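Local coordinates for BMC domain protein (Clostridiales bacterium 1_7_47FAA, PDB 4OLO) that forms hexameric tiles of a glycyl-radical bacterial microcompartment shell and probably binds an iron-sulfur cluster that may serve electron transport, at residues E53-V58 and E84-E89. Residues are numbered along the deposited sequence; the frame is centred on the assembly and turned at random.
Sequences EKAVGV and EAAMDE
Val58 meets Ala86 with both of its methyls, because its chi1 of -55° sets CG1 anti to the backbone carbonyl carbon and CG2 between N and C, leaving the fork of the side chain facing helix 80-95. Val58 CG1 and Val58 CG2 are each 4.2 Å from Ala86 CB, which is directed at the gap between them. Ala55, three residues earlier, adds its methyl. Ala55 CB and Ala86 CB meet methyl to methyl at 3.7 Å, the tightest approach of the contact, and Ala55 CB lies 3.9 Å from Val58 CG2. Three residues thus close a small apolar cluster.

Two of them are the first and last residues of a type II beta turn, Ala55 to Val58. Gly57 supplies its third position with a phi of 79°, and the reversal returns Val58 to the helix. Small side chains allow close passage: the alpha carbons, Ala55 CA and Ala86 CA, are 5.8 Å apart.

In the BMC fold this turn links helix 42-53 to strand 58-63, outermost in this chain's sheet, so the contact ties that connection to helix 80-95. Val58 also packs on Ser82 and Val83, one turn earlier on the helix. On the helix's flank Glu84 forms a salt bridge with Lys7 of strand 2-7, while Lys54 pairs with Asp50 and reaches Ser8 O of a neighbouring subunit, placing the start of the loop, just before the turn, at a subunit interface.

Across the two segments the union is wholly apolar, with 91 Å² buried in total and Ala86 at its buried centre. Lacking directional bonds, it rests on van der Waals packing and on the withdrawal of methyl groups from water; the salt bridges of Lys54 and Glu84 lie outside the cluster.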
ATOM      1  N   GLU B  53       2.584 -16.831 -22.738  1.00 61.98           N
ATOM      2  CA  GLU B  53       2.466 -18.297 -22.652  1.00 63.43           C
ATOM      3  C   GLU B  53       2.225 -18.932 -24.032  1.00 69.45           C
ATOM      4  O   GLU B  53       2.588 -20.086 -24.264  1.00 71.68           O
ATOM      5  CB  GLU B  53       1.353 -18.726 -21.678  1.00 65.80           C
ATOM      6  CG  GLU B  53       1.677 -18.482 -20.213  1.00 74.54           C
ATOM      7  CD  GLU B  53       2.511 -19.527 -19.502  1.00 98.31           C
ATOM      8  OE1 GLU B  53       2.969 -20.488 -20.163  1.00 84.73           O
ATOM      9  OE2 GLU B  53       2.687 -19.395 -18.270  1.00100.87           O
ATOM     10  N   LYS B  54       1.600 -18.185 -24.938  1.00 65.89           N
ATOM     11  CA  LYS B  54       1.298 -18.625 -26.307  1.00 65.70           C
ATOM     12  C   LYS B  54       2.464 -18.307 -27.259  1.00 69.24           C
ATOM     13  O   LYS B  54       2.445 -18.719 -28.409  1.00 72.13           O
ATOM     14  CB  LYS B  54      -0.016 -17.987 -26.791  1.00 67.11           C
ATOM     15  CG  LYS B  54      -1.237 -18.588 -26.116  1.00 68.47           C
ATOM     16  CD  LYS B  54      -2.494 -17.770 -26.343  1.00 72.61           C
ATOM     17  CE  LYS B  54      -3.686 -18.509 -25.784  1.00 65.96           C
ATOM     18  NZ  LYS B  54      -4.925 -17.703 -25.878  1.00 80.42           N
ATOM     19  N   ALA B  55       3.482 -17.569 -26.781  1.00 63.82           N
ATOM     20  CA  ALA B  55       4.664 -17.234 -27.583  1.00 62.18           C
ATOM     21  C   ALA B  55       5.729 -18.370 -27.549  1.00 67.45           C
ATOM     22  O   ALA B  55       6.049 -18.921 -26.481  1.00 66.73           O
ATOM     23  CB  ALA B  55       5.271 -15.921 -27.114  1.00 60.04           C
ATOM     24  N   VAL B  56       6.288 -18.684 -28.728  1.00 63.55           N
ATOM     25  CA  VAL B  56       7.360 -19.670 -28.904  1.00 63.21           C
ATOM     26  C   VAL B  56       8.695 -19.132 -28.318  1.00 66.58           C
ATOM     27  O   VAL B  56       8.982 -17.945 -28.376  1.00 66.10           O
ATOM     28  CB  VAL B  56       7.490 -20.101 -30.405  1.00 65.95           C
ATOM     29  CG1 VAL B  56       8.692 -21.016 -30.658  1.00 67.01           C
ATOM     30  CG2 VAL B  56       6.217 -20.771 -30.887  1.00 65.78           C
ATOM     31  N   GLY B  57       9.464 -20.032 -27.741  1.00 63.28           N
ATOM     32  CA  GLY B  57      10.801 -19.769 -27.246  1.00 62.76           C
ATOM     33  C   GLY B  57      10.941 -19.083 -25.926  1.00 66.97           C
ATOM     34  O   GLY B  57      12.070 -18.829 -25.515  1.00 68.38           O
ATOM     35  N   VAL B  58       9.820 -18.786 -25.251  1.00 61.48           N
ATOM     36  CA  VAL B  58       9.833 -18.107 -23.964  1.00 58.05           C
ATOM     37  C   VAL B  58       9.204 -18.903 -22.816  1.00 62.40           C
ATOM     38  O   VAL B  58       8.252 -19.674 -23.014  1.00 60.07           O
ATOM     39  CB  VAL B  58       9.296 -16.631 -24.020  1.00 59.39           C
ATOM     40  CG1 VAL B  58      10.046 -15.795 -25.052  1.00 59.87           C
ATOM     41  CG2 VAL B  58       7.788 -16.556 -24.257  1.00 57.99           C
ATOM     42  N   GLU B  84      12.008 -10.551 -27.570  1.00 63.79           N
ATOM     43  CA  GLU B  84      11.604  -9.344 -28.283  1.00 64.12           C
ATOM     44  C   GLU B  84      10.294  -9.544 -29.050  1.00 67.50           C
ATOM     45  O   GLU B  84       9.419  -8.679 -28.987  1.00 68.41           O
ATOM     46  CB  GLU B  84      12.707  -8.855 -29.208  1.00 67.99           C
ATOM     47  CG  GLU B  84      13.866  -8.238 -28.454  1.00 77.95           C
ATOM     48  CD  GLU B  84      15.033  -7.712 -29.265  1.00101.27           C
ATOM     49  OE1 GLU B  84      15.809  -6.915 -28.692  1.00102.37           O
ATOM     50  OE2 GLU B  84      15.172  -8.074 -30.456  1.00103.27           O
ATOM     51  N   ALA B  85      10.125 -10.702 -29.696  1.00 62.55           N
ATOM     52  CA  ALA B  85       8.903 -11.034 -30.445  1.00 61.71           C
ATOM     53  C   ALA B  85       7.694 -11.127 -29.506  1.00 66.77           C
ATOM     54  O   ALA B  85       6.620 -10.629 -29.876  1.00 67.93           O
ATOM     55  CB  ALA B  85       9.081 -12.333 -31.210  1.00 61.94           C
ATOM     56  N   ALA B  86       7.872 -11.756 -28.295  1.00 60.25           N
ATOM     57  CA  ALA B  86       6.809 -11.900 -27.310  1.00 58.63           C
ATOM     58  C   ALA B  86       6.427 -10.512 -26.752  1.00 65.51           C
ATOM     59  O   ALA B  86       5.235 -10.225 -26.635  1.00 67.31           O
ATOM     60  CB  ALA B  86       7.224 -12.856 -26.199  1.00 58.45           C
ATOM     61  N   MET B  87       7.427  -9.641 -26.454  1.00 62.68           N
ATOM     62  CA  MET B  87       7.230  -8.265 -25.955  1.00 62.65           C
ATOM     63  C   MET B  87       6.413  -7.459 -26.976  1.00 66.96           C
ATOM     64  O   MET B  87       5.455  -6.783 -26.584  1.00 66.91           O
ATOM     65  CB  MET B  87       8.568  -7.546 -25.723  1.00 66.06           C
ATOM     66  CG  MET B  87       9.487  -8.185 -24.704  1.00 70.05           C
ATOM     67  SD  MET B  87       8.869  -8.091 -23.036  1.00 75.71           S
ATOM     68  CE  MET B  87       9.382  -6.337 -22.595  1.00 73.41           C
ATOM     69  N   ASP B  88       6.788  -7.533 -28.277  1.00 64.52           N
ATOM     70  CA  ASP B  88       6.089  -6.849 -29.375  1.00 67.05           C
ATOM     71  C   ASP B  88       4.623  -7.286 -29.447  1.00 70.13           C
ATOM     72  O   ASP B  88       3.751  -6.444 -29.616  1.00 71.84           O
ATOM     73  CB  ASP B  88       6.751  -7.137 -30.743  1.00 72.15           C
ATOM     74  CG  ASP B  88       8.129  -6.531 -31.000  1.00 92.96           C
ATOM     75  OD1 ASP B  88       8.661  -5.827 -30.095  1.00 92.34           O
ATOM     76  OD2 ASP B  88       8.713  -6.819 -32.078  1.00104.56           O
ATOM     77  N   GLU B  89       4.363  -8.590 -29.329  1.00 64.93           N
ATOM     78  CA  GLU B  89       3.017  -9.156 -29.358  1.00 65.26           C
ATOM     79  C   GLU B  89       2.156  -8.649 -28.218  1.00 67.85           C
ATOM     80  O   GLU B  89       0.997  -8.291 -28.445  1.00 69.14           O
ATOM     81  CB  GLU B  89       3.059 -10.683 -29.328  1.00 66.82           C
ATOM     82  CG  GLU B  89       2.509 -11.336 -30.584  1.00 92.67           C
ATOM     83  CD  GLU B  89       1.182 -10.806 -31.120  1.00125.86           C
ATOM     84  OE1 GLU B  89       0.134 -11.052 -30.477  1.00123.98           O
ATOM     85  OE2 GLU B  89       1.197 -10.144 -32.185  1.00115.87           O
TER